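Local coordinates for farnesyl pyrophosphate synthase (Pseudomonas aeruginosa, PDB 3ZOU), which probably catalyses the condensation of isopentenyl diphosphate with geranyl diphosphate to give farnesyl diphosphate, at residues 25-28 and 29-32; 131-135 and 136-140; 262-265 and 266-269. One frame throughout, in Å; residues are numbered along the deposited sequence. Where two conformers were deposited one is given.

How the contacts relate
The three contacts follow one another along a largely helical chain of the polyprenyl synthetase family. Contact 1 leads into helix 30-40, contact 2 starts helix 135-149, and contact 3 is a single stretch within helix 256-273. They are local and do not touch: the centres of contacts 1 and 2 lie about 30 Å apart, those of 2 and 3 about 34 Å and those of 1 and 3 about 47 Å, contacts 1 and 3 being on opposite sides of the chain's centre. Contacts 1 and 2 both meet the second subunit and so belong to the dimer interface, whereas contact 3 packs against helices of its own chain.

Contact 1: residues 25-28 and 29-32; sequences PREE and LQRL
L29 sends CD1 against two residues of the preceding turn: it lies 3.9 Å from CG of P25 and equally far from CG of R26. Its CG stands opposite the carbonyl carbon (chi1 -61°), which turns the branched end back over that turn. Two backbone bonds close the short 3-10 segment ahead of the helix: N of L29 donates to O of R26 at 3.0 Å, and N of Q30 to O of E27 at 3.1 Å. Beside the second bond the extended side chain of Q30 crosses that of E27, its amide turned 65° from the carboxylate plane, with OE1 of Q30 3.6 Å from CG of E27.

Further out, the guanidinium of R26 holds the carboxylate of E28 side-on, NE reaching OE1 at 2.9 Å in an almost straight bond and NH2 reaching OE2 at 3.1 Å. E28 can receive this grip because its chain bends at chi2 (91°). A water carries the turn onward, donating to O of E28 and accepting from N of L32.

P25, R26 and L29 pack on A152, H180 and G156 of the second subunit, respectively. This loop joins helices 3-19 and 30-40; R31 salt-bridges D106, just before helix 107-126.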
ATOM      1  N   PRO A  25     -11.563   2.300 -14.733  1.00 18.64           N
ATOM      2  CA  PRO A  25     -12.517   3.435 -14.802  1.00 20.37           C
ATOM      3  C   PRO A  25     -12.516   4.178 -16.127  1.00 21.28           C
ATOM      4  O   PRO A  25     -13.433   4.988 -16.375  1.00 23.00           O
ATOM      5  CB  PRO A  25     -12.077   4.363 -13.676  1.00 22.42           C
ATOM      6  CG  PRO A  25     -10.735   3.926 -13.252  1.00 21.43           C
ATOM      7  CD  PRO A  25     -10.467   2.544 -13.761  1.00 19.49           C
ATOM      8  N   ARG A  26     -11.515   3.948 -16.941  1.00 22.47           N
ATOM      9  CA  ARG A  26     -11.457   4.519 -18.289  1.00 24.65           C
ATOM     10  C   ARG A  26     -10.599   3.684 -19.191  1.00 20.74           C
ATOM     11  O   ARG A  26      -9.726   2.929 -18.760  1.00 19.11           O
ATOM     12  CB  ARG A  26     -10.982   5.962 -18.250  1.00 24.64           C
ATOM     13  CG  ARG A  26      -9.635   6.159 -17.620  1.00 26.38           C
ATOM     14  CD  ARG A  26      -9.453   7.659 -17.289  1.00 27.54           C
ATOM     15  NE  ARG A  26      -9.414   8.377 -18.552  1.00 28.43           N
ATOM     16  CZ  ARG A  26      -9.762   9.651 -18.765  1.00 27.96           C
ATOM     17  NH1 ARG A  26     -10.170  10.421 -17.782  1.00 31.26           N
ATOM     18  NH2 ARG A  26      -9.697  10.124 -20.010  1.00 27.15           N
ATOM     19  N   GLU A  27     -10.769   3.878 -20.488  1.00 20.81           N
ATOM     20  CA  GLU A  27     -10.135   3.039 -21.460  1.00 20.45           C
ATOM     21  C   GLU A  27      -8.588   3.011 -21.423  1.00 18.10           C
ATOM     22  O   GLU A  27      -8.015   1.955 -21.648  1.00 16.99           O
ATOM     23  CB  GLU A  27     -10.581   3.465 -22.845  1.00 25.39           C
ATOM     24  CG  GLU A  27     -10.251   2.488 -23.945  1.00 34.48           C
ATOM     25  CD  GLU A  27     -10.912   2.891 -25.262  1.00 42.44           C
ATOM     26  OE1 GLU A  27     -11.451   4.026 -25.322  1.00 42.45           O
ATOM     27  OE2 GLU A  27     -10.893   2.070 -26.214  1.00 47.07           O
ATOM     28  N   GLU A  28      -7.939   4.121 -21.091  1.00 18.39           N
ATOM     29  CA  GLU A  28      -6.480   4.158 -21.046  1.00 17.19           C
ATOM     30  C   GLU A  28      -5.855   3.240 -19.994  1.00 15.14           C
ATOM     31  O   GLU A  28      -4.654   2.906 -20.054  1.00 16.06           O
ATOM     32  CB  GLU A  28      -5.947   5.566 -20.836  1.00 20.26           C
ATOM     33  CG  GLU A  28      -6.454   6.580 -21.903  1.00 22.99           C
ATOM     34  CD  GLU A  28      -7.733   7.297 -21.541  1.00 24.65           C
ATOM     35  OE1 GLU A  28      -8.662   6.763 -20.901  1.00 24.20           O
ATOM     36  OE2 GLU A  28      -7.834   8.485 -21.944  1.00 26.03           O
ATOM     37  N   LEU A  29      -6.707   2.845 -19.069  1.00 14.21           N
ATOM     38  CA  LEU A  29      -6.272   2.004 -17.917  1.00 13.84           C
ATOM     39  C   LEU A  29      -6.636   0.561 -18.084  1.00 15.17           C
ATOM     40  O   LEU A  29      -6.390  -0.260 -17.206  1.00 13.05           O
ATOM     41  CB  LEU A  29      -6.860   2.587 -16.625  1.00 13.83           C
ATOM     42  CG  LEU A  29      -6.450   4.020 -16.235  1.00 13.54           C
ATOM     43  CD1 LEU A  29      -7.257   4.471 -15.035  1.00 14.95           C
ATOM     44  CD2 LEU A  29      -4.950   4.151 -15.992  1.00 15.28           C
ATOM     45  N   GLN A  30      -7.196   0.168 -19.255  1.00 14.25           N
ATOM     46  CA  GLN A  30      -7.636  -1.183 -19.432  1.00 15.03           C
ATOM     47  C   GLN A  30      -6.550  -2.207 -19.253  1.00 14.27           C
ATOM     48  O   GLN A  30      -6.750  -3.225 -18.612  1.00 12.53           O
ATOM     49  CB  GLN A  30      -8.257  -1.340 -20.826  1.00 18.42           C
ATOM     50  CG  GLN A  30      -9.696  -0.896 -20.754  1.00 24.65           C
ATOM     51  CD  GLN A  30     -10.416  -0.969 -22.072  1.00 30.38           C
ATOM     52  OE1 GLN A  30      -9.800  -1.017 -23.130  1.00 34.81           O
ATOM     53  NE2 GLN A  30     -11.737  -0.924 -22.003  1.00 37.26           N
ATOM     54  N   ARG A  31      -5.379  -1.953 -19.812  1.00 12.27           N
ATOM     55  CA  ARG A  31      -4.332  -3.006 -19.762  1.00 12.72           C
ATOM     56  C   ARG A  31      -3.818  -3.176 -18.331  1.00 12.55           C
ATOM     57  O   ARG A  31      -3.586  -4.312 -17.892  1.00 12.43           O
ATOM     58  CB  ARG A  31      -3.173  -2.647 -20.695  1.00 13.00           C
ATOM     59  CG  ARG A  31      -2.153  -3.757 -20.882  1.00 12.53           C
ATOM     60  CD  ARG A  31      -1.141  -3.403 -21.975  1.00 13.84           C
ATOM     61  NE  ARG A  31      -0.154  -4.426 -22.274  1.00 13.47           N
ATOM     62  CZ  ARG A  31       1.004  -4.531 -21.679  1.00 15.77           C
ATOM     63  NH1 ARG A  31       1.294  -3.772 -20.611  1.00 16.39           N
ATOM     64  NH2 ARG A  31       1.847  -5.473 -22.059  1.00 16.61           N
ATOM     65  N   LEU A  32      -3.670  -2.072 -17.604  1.00 10.99           N
ATOM     66  CA  LEU A  32      -3.255  -2.173 -16.204  1.00 10.95           C
ATOM     67  C   LEU A  32      -4.204  -2.994 -15.371  1.00  9.65           C
ATOM     68  O   LEU A  32      -3.780  -3.874 -14.628  1.00  9.71           O
ATOM     69  CB  LEU A  32      -3.134  -0.731 -15.639  1.00 10.90           C
ATOM     70  CG  LEU A  32      -2.826  -0.685 -14.127  1.00 11.36           C
ATOM     71  CD1 LEU A  32      -1.452  -1.242 -13.837  1.00 11.08           C
ATOM     72  CD2 LEU A  32      -2.966   0.746 -13.620  1.00 11.57           C
TER
HETATM   73  O   HOH W   1      -3.374   0.673 -18.897  1.00 12.05           O
HETATM   74  O   HOH W   2      -4.890   0.091 -21.928  1.00 20.05           O

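Contact 2: residues 131-135 and 136-140; sequences NPQEH and AVCLE
C138 and V137 face back across the first turn of helix 135-149 to the loop residues N131 and Q133, just ahead of E134, which occupies the N-cap position. This is a helix start in the all-helical polyprenyl synthetase fold. The turn is fastened by N of C138 donating to O of E134 at 3.0 Å and by N of L139 donating to O of H135.

Q133 can be followed outward. Its CB sits in the angle between two helix residues, 3.8 Å from CG1 of V137 and as close to SG of C138. CG keeps looser touch with the same two atoms. With chi1 at -38° and chi2 at -52° the chain then doubles back from the helix, carrying the amide to N131. There NE2 donates to OD1 of N131 at 2.9 Å, coming from above the carbonyl plane, and it also bonds to O of R65. The loop is drawn tight by an inverse gamma turn centred on P132, in which N of Q133 donates to O of N131 at 2.8 Å. N131 is itself held by ND2 donating to O of L125, near the end of helix 107-126.

V137 also touches L195 of helix 171-196, and H135 and C138 pack on L139 of the second subunit. A water accepts from N of A136 at 3.1 Å. The thiol of C138 is swung toward the chain start by chi1 of -61°, setting SG 3.3 Å from O of N131.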
ATOM      1  N   ASN A 131     -16.814  -2.291   3.455  1.00 16.09           N
ATOM      2  CA  ASN A 131     -16.375  -2.789   4.752  1.00 13.67           C
ATOM      3  C   ASN A 131     -17.173  -2.112   5.871  1.00 13.89           C
ATOM      4  O   ASN A 131     -16.657  -1.271   6.596  1.00 14.06           O
ATOM      5  CB  ASN A 131     -14.857  -2.485   4.943  1.00 12.93           C
ATOM      6  CG  ASN A 131     -14.270  -3.243   6.138  1.00 12.44           C
ATOM      7  OD1 ASN A 131     -14.768  -4.328   6.524  1.00 14.69           O
ATOM      8  ND2 ASN A 131     -13.201  -2.675   6.748  1.00 12.58           N
ATOM      9  N   PRO A 132     -18.457  -2.525   6.002  1.00 15.14           N
ATOM     10  CA  PRO A 132     -19.367  -1.737   6.842  1.00 17.02           C
ATOM     11  C   PRO A 132     -19.308  -2.087   8.305  1.00 15.90           C
ATOM     12  O   PRO A 132     -20.343  -2.479   8.919  1.00 19.04           O
ATOM     13  CB  PRO A 132     -20.738  -2.071   6.254  1.00 17.88           C
ATOM     14  CG  PRO A 132     -20.602  -3.419   5.742  1.00 17.67           C
ATOM     15  CD  PRO A 132     -19.148  -3.559   5.260  1.00 17.28           C
ATOM     16  N   GLN A 133     -18.130  -1.955   8.907  1.00 15.62           N
ATOM     17  CA  GLN A 133     -17.940  -2.157  10.323  1.00 13.91           C
ATOM     18  C   GLN A 133     -18.102  -0.866  11.015  1.00 12.90           C
ATOM     19  O   GLN A 133     -18.149   0.170  10.339  1.00 15.37           O
ATOM     20  CB  GLN A 133     -16.551  -2.744  10.674  1.00 13.00           C
ATOM     21  CG  GLN A 133     -16.044  -3.772   9.686  1.00 13.59           C
ATOM     22  CD  GLN A 133     -16.954  -4.899   9.358  1.00 15.05           C
ATOM     23  OE1 GLN A 133     -17.668  -5.406  10.236  1.00 15.87           O
ATOM     24  NE2 GLN A 133     -16.910  -5.365   8.098  1.00 16.58           N
ATOM     25  N   GLU A 134     -18.124  -0.902  12.359  1.00 13.50           N
ATOM     26  CA  GLU A 134     -17.987   0.320  13.107  1.00 13.81           C
ATOM     27  C   GLU A 134     -16.625   0.961  12.728  1.00 15.43           C
ATOM     28  O   GLU A 134     -15.663   0.284  12.463  1.00 15.64           O
ATOM     29  CB  GLU A 134     -17.984   0.035  14.571  1.00 18.05           C
ATOM     30  CG  GLU A 134     -19.369  -0.408  15.040  1.00 20.79           C
ATOM     31  CD  GLU A 134     -20.257   0.775  15.402  1.00 28.35           C
ATOM     32  OE1 GLU A 134     -19.790   1.934  15.314  1.00 33.91           O
ATOM     33  OE2 GLU A 134     -21.432   0.538  15.775  1.00 36.69           O
ATOM     34  N   HIS A 135     -16.594   2.278  12.724  1.00 16.00           N
ATOM     35  CA  HIS A 135     -15.413   2.998  12.227  1.00 14.62           C
ATOM     36  C   HIS A 135     -14.174   2.642  12.949  1.00 15.18           C
ATOM     37  O   HIS A 135     -13.113   2.543  12.333  1.00 13.45           O
ATOM     38  CB  HIS A 135     -15.639   4.510  12.203  1.00 15.70           C
ATOM     39  CG  HIS A 135     -16.647   4.931  11.192  1.00 16.25           C
ATOM     40  ND1 HIS A 135     -17.230   6.187  11.179  1.00 19.40           N
ATOM     41  CD2 HIS A 135     -17.233   4.242  10.189  1.00 16.57           C
ATOM     42  CE1 HIS A 135     -18.116   6.233  10.202  1.00 18.29           C
ATOM     43  NE2 HIS A 135     -18.142   5.070   9.597  1.00 20.16           N
ATOM     44  N   ALA A 136     -14.207   2.518  14.274  1.00 13.76           N
ATOM     45  CA  ALA A 136     -13.030   2.177  14.981  1.00 15.01           C
ATOM     46  C   ALA A 136     -12.504   0.784  14.597  1.00 13.74           C
ATOM     47  O   ALA A 136     -11.313   0.524  14.659  1.00 17.56           O
ATOM     48  CB  ALA A 136     -13.328   2.214  16.474  1.00 15.41           C
ATOM     49  N   VAL A 137     -13.430  -0.115  14.287  1.00 13.79           N
ATOM     50  CA  VAL A 137     -13.092  -1.453  13.805  1.00 13.18           C
ATOM     51  C   VAL A 137     -12.428  -1.379  12.424  1.00 13.66           C
ATOM     52  O   VAL A 137     -11.399  -2.034  12.211  1.00 12.54           O
ATOM     53  CB  VAL A 137     -14.277  -2.436  13.809  1.00 15.28           C
ATOM     54  CG1 VAL A 137     -13.898  -3.744  13.180  1.00 16.19           C
ATOM     55  CG2 VAL A 137     -14.768  -2.632  15.235  1.00 15.91           C
ATOM     56  N   CYS A 138     -12.981  -0.585  11.516  1.00 12.73           N
ATOM     57  CA  CYS A 138     -12.317  -0.427  10.199  1.00 12.58           C
ATOM     58  C   CYS A 138     -10.881   0.070  10.409  1.00 11.86           C
ATOM     59  O   CYS A 138      -9.965  -0.432   9.760  1.00 11.35           O
ATOM     60  CB  CYS A 138     -13.054   0.560   9.343  1.00 12.69           C
ATOM     61  SG  CYS A 138     -14.776   0.134   8.945  1.00 14.42           S
ATOM     62  N   LEU A 139     -10.692   0.995  11.311  1.00 12.03           N
ATOM     63  CA  LEU A 139      -9.350   1.584  11.495  1.00 11.79           C
ATOM     64  C   LEU A 139      -8.374   0.540  12.069  1.00 13.03           C
ATOM     65  O   LEU A 139      -7.201   0.467  11.689  1.00 13.42           O
ATOM     66  CB  LEU A 139      -9.414   2.823  12.347  1.00 12.88           C
ATOM     67  CG  LEU A 139      -9.964   4.031  11.639  1.00 13.22           C
ATOM     68  CD1 LEU A 139     -10.277   5.158  12.614  1.00 14.17           C
ATOM     69  CD2 LEU A 139      -8.962   4.578  10.635  1.00 13.10           C
ATOM     70  N   GLU A 140      -8.876  -0.280  12.990  1.00 13.27           N
ATOM     71  CA  GLU A 140      -8.068  -1.357  13.562  1.00 14.19           C
ATOM     72  C   GLU A 140      -7.681  -2.391  12.501  1.00 11.46           C
ATOM     73  O   GLU A 140      -6.526  -2.869  12.465  1.00 11.93           O
ATOM     74  CB  GLU A 140      -8.779  -2.001  14.800  1.00 15.22           C
ATOM     75  CG  GLU A 140      -7.937  -3.056  15.441  1.00 19.26           C
ATOM     76  CD  GLU A 140      -6.661  -2.582  16.126  1.00 22.77           C
ATOM     77  OE1 GLU A 140      -6.380  -1.343  16.295  1.00 29.57           O
ATOM     78  OE2 GLU A 140      -5.833  -3.458  16.509  1.00 27.61           O
TER
HETATM   79  O   HOH W   3     -16.667   2.956  16.081  1.00 17.74           O

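Contact 3: residues 262-265 and 266-269; sequences YALE and LRDL
L266 lays its CD1 methyl over the face of the Y262 ring, 3.9 Å from the centroid and 13° off the normal, a CH-pi contact one helical turn apart. The tyrosine ring is brought there by CG lying trans to the backbone N (chi1 -174°), while in L266 CG stands anti to the carbonyl carbon, which turns its branched end back toward the ring. Its second methyl, CD2, lies over the same face, displaced toward CE1 and the hydroxyl end. The hydroxyl is held outside this stretch, by a hydrogen bond to E175.

Both residues sit on helix 256-273, whose i to i+4 bonds run evenly here, for instance N of L266 to O of Y262 at 3.0 Å and N of R267 to O of A263, also 3.0 Å. Y262 and L266 look toward helix 202-227, where both pack on V221, whereas A263 and R267 meet V292 of helix 282-293.

R267 leaves the backbone extended, and the bend at chi3 (64°) brings the guanidinium of R267 beside L264, whose CD2 lies 3.6 Å from NH1 of R267, over one face. The two side chains run alongside each other. At the guanidinium edge, NE and NH2 of R267 form a salt bridge with D268, both bonding its OD1 at 2.9 Å and from the same face of the carboxylate.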
ATOM      1  N   TYR A 262       7.126 -32.516  14.838  1.00 14.75           N
ATOM      2  CA  TYR A 262       6.919 -31.127  15.094  1.00 16.52           C
ATOM      3  C   TYR A 262       5.666 -30.585  14.376  1.00 14.68           C
ATOM      4  O   TYR A 262       4.976 -29.806  14.950  1.00 15.89           O
ATOM      5  CB  TYR A 262       8.156 -30.368  14.630  1.00 15.85           C
ATOM      6  CG  TYR A 262       8.183 -28.870  14.945  1.00 16.92           C
ATOM      7  CD1 TYR A 262       7.783 -28.352  16.191  1.00 16.20           C
ATOM      8  CD2 TYR A 262       8.639 -27.982  13.973  1.00 16.72           C
ATOM      9  CE1 TYR A 262       7.857 -26.993  16.475  1.00 18.42           C
ATOM     10  CE2 TYR A 262       8.714 -26.621  14.260  1.00 16.65           C
ATOM     11  CZ  TYR A 262       8.305 -26.145  15.486  1.00 18.28           C
ATOM     12  OH  TYR A 262       8.334 -24.784  15.764  1.00 21.83           O
ATOM     13  N   ALA A 263       5.403 -31.062  13.195  1.00 14.77           N
ATOM     14  CA  ALA A 263       4.168 -30.670  12.467  1.00 13.20           C
ATOM     15  C   ALA A 263       2.961 -31.038  13.278  1.00 13.34           C
ATOM     16  O   ALA A 263       2.066 -30.229  13.467  1.00 14.12           O
ATOM     17  CB  ALA A 263       4.115 -31.284  11.099  1.00 14.04           C
ATOM     18  N   LEU A 264       2.975 -32.244  13.861  1.00 13.91           N
ATOM     19  CA  LEU A 264       1.857 -32.589  14.748  1.00 14.07           C
ATOM     20  C   LEU A 264       1.717 -31.739  15.979  1.00 14.09           C
ATOM     21  O   LEU A 264       0.634 -31.375  16.412  1.00 15.19           O
ATOM     22  CB  LEU A 264       1.902 -34.086  15.180  1.00 14.16           C
ATOM     23  CG  LEU A 264       1.892 -35.087  14.038  1.00 16.52           C
ATOM     24  CD1 LEU A 264       1.806 -36.484  14.637  1.00 17.80           C
ATOM     25  CD2 LEU A 264       0.767 -34.899  13.054  1.00 18.22           C
ATOM     26  N   GLU A 265       2.860 -31.397  16.582  1.00 16.47           N
ATOM     27  CA  GLU A 265       2.871 -30.539  17.753  0.50 15.89           C
ATOM     28  C   GLU A 265       2.281 -29.160  17.439  1.00 15.35           C
ATOM     29  O   GLU A 265       1.558 -28.613  18.252  1.00 16.07           O
ATOM     30  CB  GLU A 265       4.297 -30.378  18.293  0.50 17.08           C
ATOM     31  CG  GLU A 265       4.862 -31.694  18.808  0.50 19.33           C
ATOM     32  CD  GLU A 265       6.318 -31.664  19.169  0.50 21.84           C
ATOM     33  OE1 GLU A 265       7.074 -30.749  18.757  0.50 25.29           O
ATOM     34  OE2 GLU A 265       6.695 -32.636  19.848  0.50 22.50           O
ATOM     35  N   LEU A 266       2.589 -28.631  16.259  1.00 15.27           N
ATOM     36  CA  LEU A 266       2.069 -27.314  15.810  1.00 15.13           C
ATOM     37  C   LEU A 266       0.545 -27.394  15.584  1.00 14.97           C
ATOM     38  O   LEU A 266      -0.214 -26.537  16.053  1.00 13.64           O
ATOM     39  CB  LEU A 266       2.798 -26.825  14.549  1.00 15.02           C
ATOM     40  CG  LEU A 266       4.291 -26.448  14.803  1.00 16.75           C
ATOM     41  CD1 LEU A 266       4.965 -26.398  13.483  1.00 16.09           C
ATOM     42  CD2 LEU A 266       4.372 -25.130  15.597  1.00 17.77           C
ATOM     43  N   ARG A 267       0.111 -28.462  14.906  1.00 14.24           N
ATOM     44  CA  ARG A 267      -1.338 -28.686  14.792  1.00 14.49           C
ATOM     45  C   ARG A 267      -1.971 -28.694  16.206  1.00 14.46           C
ATOM     46  O   ARG A 267      -3.007 -28.097  16.488  1.00 11.97           O
ATOM     47  CB  ARG A 267      -1.624 -30.021  14.179  1.00 14.24           C
ATOM     48  CG  ARG A 267      -3.103 -30.410  14.200  1.00 14.21           C
ATOM     49  CD  ARG A 267      -3.275 -31.905  14.029  1.00 14.26           C
ATOM     50  NE  ARG A 267      -2.674 -32.606  15.149  1.00 13.30           N
ATOM     51  CZ  ARG A 267      -2.460 -33.923  15.158  1.00 14.15           C
ATOM     52  NH1 ARG A 267      -2.711 -34.607  14.052  1.00 13.30           N
ATOM     53  NH2 ARG A 267      -1.874 -34.485  16.233  1.00 15.72           N
ATOM     54  N   ASP A 268      -1.359 -29.428  17.122  1.00 14.56           N
ATOM     55  CA  ASP A 268      -1.907 -29.478  18.456  1.00 15.62           C
ATOM     56  C   ASP A 268      -1.963 -28.157  19.178  1.00 14.32           C
ATOM     57  O   ASP A 268      -2.870 -27.875  19.878  1.00 13.90           O
ATOM     58  CB  ASP A 268      -1.152 -30.503  19.313  1.00 16.51           C
ATOM     59  CG  ASP A 268      -1.282 -31.889  18.830  1.00 18.24           C
ATOM     60  OD1 ASP A 268      -2.215 -32.196  18.017  1.00 16.32           O
ATOM     61  OD2 ASP A 268      -0.458 -32.729  19.311  1.00 20.35           O
ATOM     62  N   LEU A 269      -0.938 -27.312  18.993  1.00 14.18           N
ATOM     63  CA  LEU A 269      -0.974 -26.002  19.574  1.00 15.11           C
ATOM     64  C   LEU A 269      -2.088 -25.168  18.993  1.00 14.28           C
ATOM     65  O   LEU A 269      -2.738 -24.469  19.713  1.00 12.97           O
ATOM     66  CB  LEU A 269       0.387 -25.302  19.340  1.00 16.93           C
ATOM     67  CG  LEU A 269       1.561 -25.824  20.122  1.00 18.70           C
ATOM     68  CD1 LEU A 269       2.889 -25.226  19.628  1.00 19.67           C
ATOM     69  CD2 LEU A 269       1.358 -25.604  21.603  1.00 20.40           C
TER